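Mannose-6-phosphate isomerase (Helicobacter pylori, PDB 2QH5) probably makes GDP-mannose from mannose 1-phosphate and GTP, its nucleotidyltransferase domain being the part crystallised here, and belongs to the bifunctional type 2 mannose-6-phosphate isomerases. Local coordinates at residues F191-H205 with S245-I257. Residues are numbered along the deposited sequence; the frame is centred on the assembly and turned at random.
Sequences FVFQAGVFLDELKKH and SIDIALMQQSHKI
Helix 195-205 meets the short helix 246-251 nearly at a right angle, their axes 9.5 Å apart and 82° between directions, and the turns following the short helix bring Ser254 beside Glu201. Leu250 is the knob of this crossing, seated among Phe198, Glu201, Leu202 and His205. Its two methyls take different partners: CD1 rests 3.5 Å from the main-chain O of Glu201, while CD2 reaches CE2 of Phe198. The in-plane edge of that same ring receives Ile246 CD1, at 3.6 Å from CE2. Deeper, Met251, bent at chi2, lays its CE over one face of the Phe191 ring, 28° off the normal, a CH-pi contact, with SD placed obliquely; Ile246 CG2 stands 3.5 Å from Phe191 CE1. Phe191 and Phe193 belong to strand 184-194, whose backbone pairs antiparallel with strand 106-111 of the mixed central sheet. The contact thus joins, within this GT-A-type nucleotidyltransferase domain, the end of strand 184-194 and the helix that follows it to helix 246-251 and the turns after it, some 40 residues on, with Ile94 of helix 90-99 packing on Phe193 and Phe198. Toward the polar end, Ser254 OG donates to Glu201 OE2 at 2.5 Å, from the anti side and 33° out of the carboxylate plane, and accepts from Lys256 N in an ST turn. Glu201 OE1 bridges to Lys204 NZ at 2.9 Å and, more loosely, to Lys256 NZ at 3.5 Å; a shared carboxylate probably offsets the closeness of the two ammonium groups. One water links OE1 to Lys256 NZ, another OE2 to His255 N. Gln253 O lies 3.1 Å above one face of the His205 ring, near its rim, and Lys204 CB is over the opposite face, also toward the rim.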
loop_
_atom_site.group_PDB
_atom_site.type_symbol
_atom_site.label_atom_id
_atom_site.label_comp_id
_atom_site.label_asym_id
_atom_site.label_seq_id
_atom_site.Cartn_x
_atom_site.Cartn_y
_atom_site.Cartn_z
ATOM N N PHE A 191 -0.671 -4.770 -0.136
ATOM C CA PHE A 191 -0.222 -5.445 1.085
ATOM C C PHE A 191 -1.336 -5.536 2.098
ATOM O O PHE A 191 -2.152 -4.632 2.188
ATOM C CB PHE A 191 0.934 -4.696 1.758
ATOM C CG PHE A 191 2.185 -4.646 0.947
ATOM C CD1 PHE A 191 2.590 -3.456 0.359
ATOM C CD2 PHE A 191 2.956 -5.786 0.758
ATOM C CE1 PHE A 191 3.735 -3.404 -0.410
ATOM C CE2 PHE A 191 4.107 -5.743 -0.012
ATOM C CZ PHE A 191 4.500 -4.550 -0.594
ATOM N N VAL A 192 -1.360 -6.625 2.868
ATOM C CA VAL A 192 -2.242 -6.747 4.031
ATOM C C VAL A 192 -1.421 -7.251 5.208
ATOM O O VAL A 192 -0.547 -8.098 5.041
ATOM C CB VAL A 192 -3.459 -7.692 3.786
ATOM C CG1 VAL A 192 -4.386 -7.706 5.001
ATOM C CG2 VAL A 192 -4.249 -7.273 2.543
ATOM N N PHE A 193 -1.677 -6.690 6.385
ATOM C CA PHE A 193 -1.019 -7.067 7.636
ATOM C C PHE A 193 -1.705 -6.349 8.780
ATOM O O PHE A 193 -2.365 -5.331 8.568
ATOM C CB PHE A 193 0.490 -6.733 7.662
ATOM C CG PHE A 193 0.900 -5.556 6.792
ATOM C CD1 PHE A 193 0.436 -4.264 7.046
ATOM C CD2 PHE A 193 1.783 -5.749 5.729
ATOM C CE1 PHE A 193 0.822 -3.202 6.243
ATOM C CE2 PHE A 193 2.187 -4.687 4.922
ATOM C CZ PHE A 193 1.700 -3.416 5.167
ATOM N N GLN A 194 -1.560 -6.875 9.990
ATOM C CA GLN A 194 -2.000 -6.152 11.167
ATOM C C GLN A 194 -0.994 -5.028 11.440
ATOM O O GLN A 194 0.194 -5.172 11.141
ATOM C CB GLN A 194 -2.092 -7.104 12.352
ATOM C CG GLN A 194 -2.735 -6.517 13.579
ATOM C CD GLN A 194 -2.237 -7.158 14.846
ATOM O OE1 GLN A 194 -1.096 -6.936 15.273
ATOM N NE2 GLN A 194 -3.089 -7.962 15.465
ATOM N N ALA A 195 -1.476 -3.908 11.983
ATOM C CA ALA A 195 -0.641 -2.735 12.241
ATOM C C ALA A 195 0.513 -3.058 13.191
ATOM O O ALA A 195 1.667 -2.721 12.915
ATOM C CB ALA A 195 -1.483 -1.599 12.788
ATOM N N GLY A 196 0.186 -3.733 14.289
ATOM C CA GLY A 196 1.158 -4.139 15.302
ATOM C C GLY A 196 2.282 -5.032 14.820
ATOM O O GLY A 196 3.446 -4.762 15.116
ATOM N N VAL A 197 1.944 -6.097 14.090
ATOM C CA VAL A 197 2.966 -6.971 13.501
ATOM C C VAL A 197 3.794 -6.258 12.434
ATOM O O VAL A 197 5.012 -6.471 12.355
ATOM C CB VAL A 197 2.395 -8.358 13.002
ATOM C CG1 VAL A 197 0.895 -8.373 13.031
ATOM C CG2 VAL A 197 2.939 -8.763 11.611
ATOM N N PHE A 198 3.152 -5.402 11.637
ATOM C CA PHE A 198 3.906 -4.559 10.708
ATOM C C PHE A 198 4.949 -3.710 11.446
ATOM O O PHE A 198 6.108 -3.657 11.036
ATOM C CB PHE A 198 3.013 -3.645 9.869
ATOM C CG PHE A 198 3.792 -2.650 9.060
ATOM C CD1 PHE A 198 4.030 -1.372 9.541
ATOM C CD2 PHE A 198 4.342 -3.014 7.838
ATOM C CE1 PHE A 198 4.768 -0.468 8.819
ATOM C CE2 PHE A 198 5.086 -2.110 7.102
ATOM C CZ PHE A 198 5.306 -0.834 7.592
ATOM N N LEU A 199 4.533 -3.048 12.525
ATOM C CA LEU A 199 5.448 -2.196 13.279
ATOM C C LEU A 199 6.514 -2.992 14.025
ATOM O O LEU A 199 7.605 -2.478 14.283
ATOM C CB LEU A 199 4.680 -1.269 14.229
ATOM C CG LEU A 199 3.769 -0.252 13.527
ATOM C CD1 LEU A 199 2.800 0.398 14.504
ATOM C CD2 LEU A 199 4.575 0.801 12.765
ATOM N N ASP A 200 6.200 -4.242 14.365
ATOM C CA ASP A 200 7.162 -5.129 15.021
ATOM C C ASP A 200 8.213 -5.599 14.029
ATOM O O ASP A 200 9.403 -5.639 14.344
ATOM C CB ASP A 200 6.457 -6.331 15.643
ATOM C CG ASP A 200 5.720 -5.980 16.921
ATOM O OD1 ASP A 200 4.990 -6.853 17.447
ATOM O OD2 ASP A 200 5.865 -4.836 17.401
ATOM N N GLU A 201 7.765 -5.950 12.825
ATOM C CA GLU A 201 8.668 -6.364 11.755
ATOM C C GLU A 201 9.569 -5.224 11.318
ATOM O O GLU A 201 10.742 -5.442 11.010
ATOM C CB GLU A 201 7.886 -6.893 10.556
ATOM C CG GLU A 201 7.381 -8.323 10.727
ATOM C CD GLU A 201 8.511 -9.330 10.829
ATOM O OE1 GLU A 201 8.699 -9.877 11.939
ATOM O OE2 GLU A 201 9.221 -9.560 9.810
ATOM N N LEU A 202 9.024 -4.011 11.296
ATOM C CA LEU A 202 9.825 -2.840 10.969
ATOM C C LEU A 202 10.857 -2.577 12.067
ATOM O O LEU A 202 11.986 -2.232 11.765
ATOM C CB LEU A 202 8.950 -1.605 10.721
ATOM C CG LEU A 202 9.517 -0.476 9.843
ATOM C CD1 LEU A 202 9.951 -0.937 8.459
ATOM C CD2 LEU A 202 8.469 0.578 9.690
ATOM N N LYS A 203 10.481 -2.767 13.331
ATOM C CA LYS A 203 11.442 -2.620 14.428
ATOM C C LYS A 203 12.646 -3.545 14.239
ATOM O O LYS A 203 13.792 -3.101 14.321
ATOM C CB LYS A 203 10.779 -2.879 15.780
ATOM C CG LYS A 203 11.517 -2.261 16.961
ATOM C CD LYS A 203 10.610 -2.196 18.190
ATOM C CE LYS A 203 11.352 -1.668 19.415
ATOM N NZ LYS A 203 12.191 -2.732 20.061
ATOM N N LYS A 204 12.367 -4.819 13.962
ATOM C CA LYS A 204 13.392 -5.826 13.718
ATOM C C LYS A 204 14.313 -5.493 12.548
ATOM O O LYS A 204 15.532 -5.609 12.663
ATOM C CB LYS A 204 12.758 -7.196 13.451
ATOM C CG LYS A 204 12.321 -7.963 14.696
ATOM C CD LYS A 204 12.579 -9.478 14.561
ATOM C CE LYS A 204 11.514 -10.203 13.735
ATOM N NZ LYS A 204 10.176 -10.242 14.405
ATOM N N HIS A 205 13.729 -5.088 11.426
ATOM C CA HIS A 205 14.466 -5.097 10.168
ATOM C C HIS A 205 14.895 -3.734 9.648
ATOM O O HIS A 205 15.916 -3.626 8.962
ATOM C CB HIS A 205 13.705 -5.903 9.113
ATOM C CG HIS A 205 13.688 -7.370 9.403
ATOM N ND1 HIS A 205 12.560 -8.034 9.833
ATOM C CD2 HIS A 205 14.681 -8.292 9.377
ATOM C CE1 HIS A 205 12.851 -9.306 10.037
ATOM N NE2 HIS A 205 14.130 -9.489 9.768
ATOM N N SER A 245 11.695 2.473 0.159
ATOM C CA SER A 245 10.570 1.644 -0.212
ATOM C C SER A 245 10.278 0.556 0.785
ATOM O O SER A 245 11.173 0.060 1.417
ATOM C CB SER A 245 10.884 0.978 -1.521
ATOM O OG SER A 245 9.688 0.745 -2.191
ATOM N N ILE A 246 9.026 0.151 0.902
ATOM C CA ILE A 246 8.726 -0.941 1.827
ATOM C C ILE A 246 9.378 -2.258 1.377
ATOM O O ILE A 246 9.771 -3.091 2.203
ATOM C CB ILE A 246 7.202 -1.096 2.027
ATOM C CG1 ILE A 246 6.895 -2.010 3.210
ATOM C CG2 ILE A 246 6.533 -1.571 0.754
ATOM C CD1 ILE A 246 7.489 -1.519 4.519
ATOM N N ASP A 247 9.525 -2.399 0.061
ATOM C CA ASP A 247 10.105 -3.580 -0.545
ATOM C C ASP A 247 11.563 -3.704 -0.164
ATOM O O ASP A 247 12.038 -4.798 0.089
ATOM C CB ASP A 247 9.956 -3.536 -2.065
ATOM C CG ASP A 247 8.549 -3.154 -2.507
ATOM O OD1 ASP A 247 8.171 -1.966 -2.369
ATOM O OD2 ASP A 247 7.825 -4.038 -3.007
ATOM N N ILE A 248 12.264 -2.577 -0.107
ATOM C CA ILE A 248 13.677 -2.567 0.267
ATOM C C ILE A 248 13.835 -2.642 1.785
ATOM O O ILE A 248 14.629 -3.434 2.299
ATOM C CB ILE A 248 14.400 -1.322 -0.318
ATOM C CG1 ILE A 248 14.507 -1.442 -1.844
ATOM C CG2 ILE A 248 15.787 -1.142 0.300
ATOM C CD1 ILE A 248 14.729 -0.121 -2.569
ATOM N N ALA A 249 13.048 -1.829 2.491
ATOM C CA ALA A 249 13.110 -1.714 3.953
ATOM C C ALA A 249 12.783 -3.001 4.694
ATOM O O ALA A 249 13.427 -3.333 5.698
ATOM C CB ALA A 249 12.180 -0.602 4.436
ATOM N N LEU A 250 11.782 -3.719 4.202
ATOM C CA LEU A 250 11.176 -4.781 4.993
ATOM C C LEU A 250 10.962 -6.085 4.242
ATOM O O LEU A 250 11.313 -7.156 4.741
ATOM C CB LEU A 250 9.851 -4.290 5.575
ATOM C CG LEU A 250 9.048 -5.227 6.473
ATOM C CD1 LEU A 250 9.865 -5.690 7.674
ATOM C CD2 LEU A 250 7.781 -4.517 6.911
ATOM N N MET A 251 10.388 -5.991 3.048
ATOM C CA MET A 251 9.985 -7.179 2.303
ATOM C C MET A 251 11.165 -8.032 1.827
ATOM O O MET A 251 11.008 -9.217 1.577
ATOM C CB MET A 251 9.061 -6.809 1.136
ATOM C CG MET A 251 7.831 -6.012 1.544
ATOM S SD MET A 251 6.740 -6.911 2.665
ATOM C CE MET A 251 5.693 -5.613 3.297
ATOM N N GLN A 252 12.352 -7.448 1.729
ATOM C CA GLN A 252 13.531 -8.230 1.356
ATOM C C GLN A 252 14.202 -8.906 2.560
ATOM O O GLN A 252 15.194 -9.624 2.405
ATOM C CB GLN A 252 14.542 -7.364 0.600
ATOM C CG GLN A 252 14.151 -7.079 -0.839
ATOM C CD GLN A 252 15.308 -6.566 -1.678
ATOM O OE1 GLN A 252 15.251 -6.592 -2.907
ATOM N NE2 GLN A 252 16.366 -6.098 -1.017
ATOM N N GLN A 253 13.660 -8.688 3.756
ATOM C CA GLN A 253 14.297 -9.194 4.968
ATOM C C GLN A 253 13.354 -9.899 5.916
ATOM O O GLN A 253 13.804 -10.584 6.832
ATOM C CB GLN A 253 14.991 -8.059 5.712
ATOM C CG GLN A 253 16.366 -7.761 5.183
ATOM C CD GLN A 253 16.533 -6.306 4.862
ATOM O OE1 GLN A 253 16.820 -5.947 3.721
ATOM N NE2 GLN A 253 16.331 -5.450 5.859
ATOM N N SER A 254 12.053 -9.721 5.712
ATOM C CA SER A 254 11.067 -10.328 6.601
ATOM C C SER A 254 10.935 -11.850 6.393
ATOM O O SER A 254 10.858 -12.348 5.255
ATOM C CB SER A 254 9.706 -9.640 6.458
ATOM O OG SER A 254 8.777 -10.179 7.380
ATOM N N HIS A 255 10.917 -12.573 7.509
ATOM C CA HIS A 255 10.719 -14.013 7.491
ATOM C C HIS A 255 9.230 -14.379 7.501
ATOM O O HIS A 255 8.884 -15.559 7.421
ATOM C CB HIS A 255 11.421 -14.661 8.687
ATOM C CG HIS A 255 12.909 -14.498 8.679
ATOM N ND1 HIS A 255 13.727 -15.149 7.781
ATOM C CD2 HIS A 255 13.729 -13.765 9.472
ATOM C CE1 HIS A 255 14.985 -14.819 8.015
ATOM N NE2 HIS A 255 15.013 -13.980 9.035
ATOM N N LYS A 256 8.363 -13.369 7.585
ATOM C CA LYS A 256 6.930 -13.578 7.795
ATOM C C LYS A 256 6.047 -13.229 6.598
ATOM O O LYS A 256 4.940 -12.723 6.769
ATOM C CB LYS A 256 6.479 -12.809 9.026
ATOM C CG LYS A 256 7.239 -13.220 10.258
ATOM C CD LYS A 256 6.701 -12.606 11.525
ATOM C CE LYS A 256 7.470 -13.174 12.713
ATOM N NZ LYS A 256 7.256 -12.402 13.957
ATOM N N ILE A 257 6.518 -13.548 5.397
ATOM C CA ILE A 257 5.840 -13.173 4.157
ATOM C C ILE A 257 5.110 -14.331 3.462
ATOM O O ILE A 257 5.721 -15.351 3.133
ATOM C CB ILE A 257 6.846 -12.532 3.167
ATOM C CG1 ILE A 257 7.491 -11.305 3.810
ATOM C CG2 ILE A 257 6.174 -12.155 1.829
ATOM C CD1 ILE A 257 8.687 -10.789 3.058
HETATM O O HOH W 1 7.175 -9.488 13.895
HETATM O O HOH W 2 10.947 -11.760 10.404
#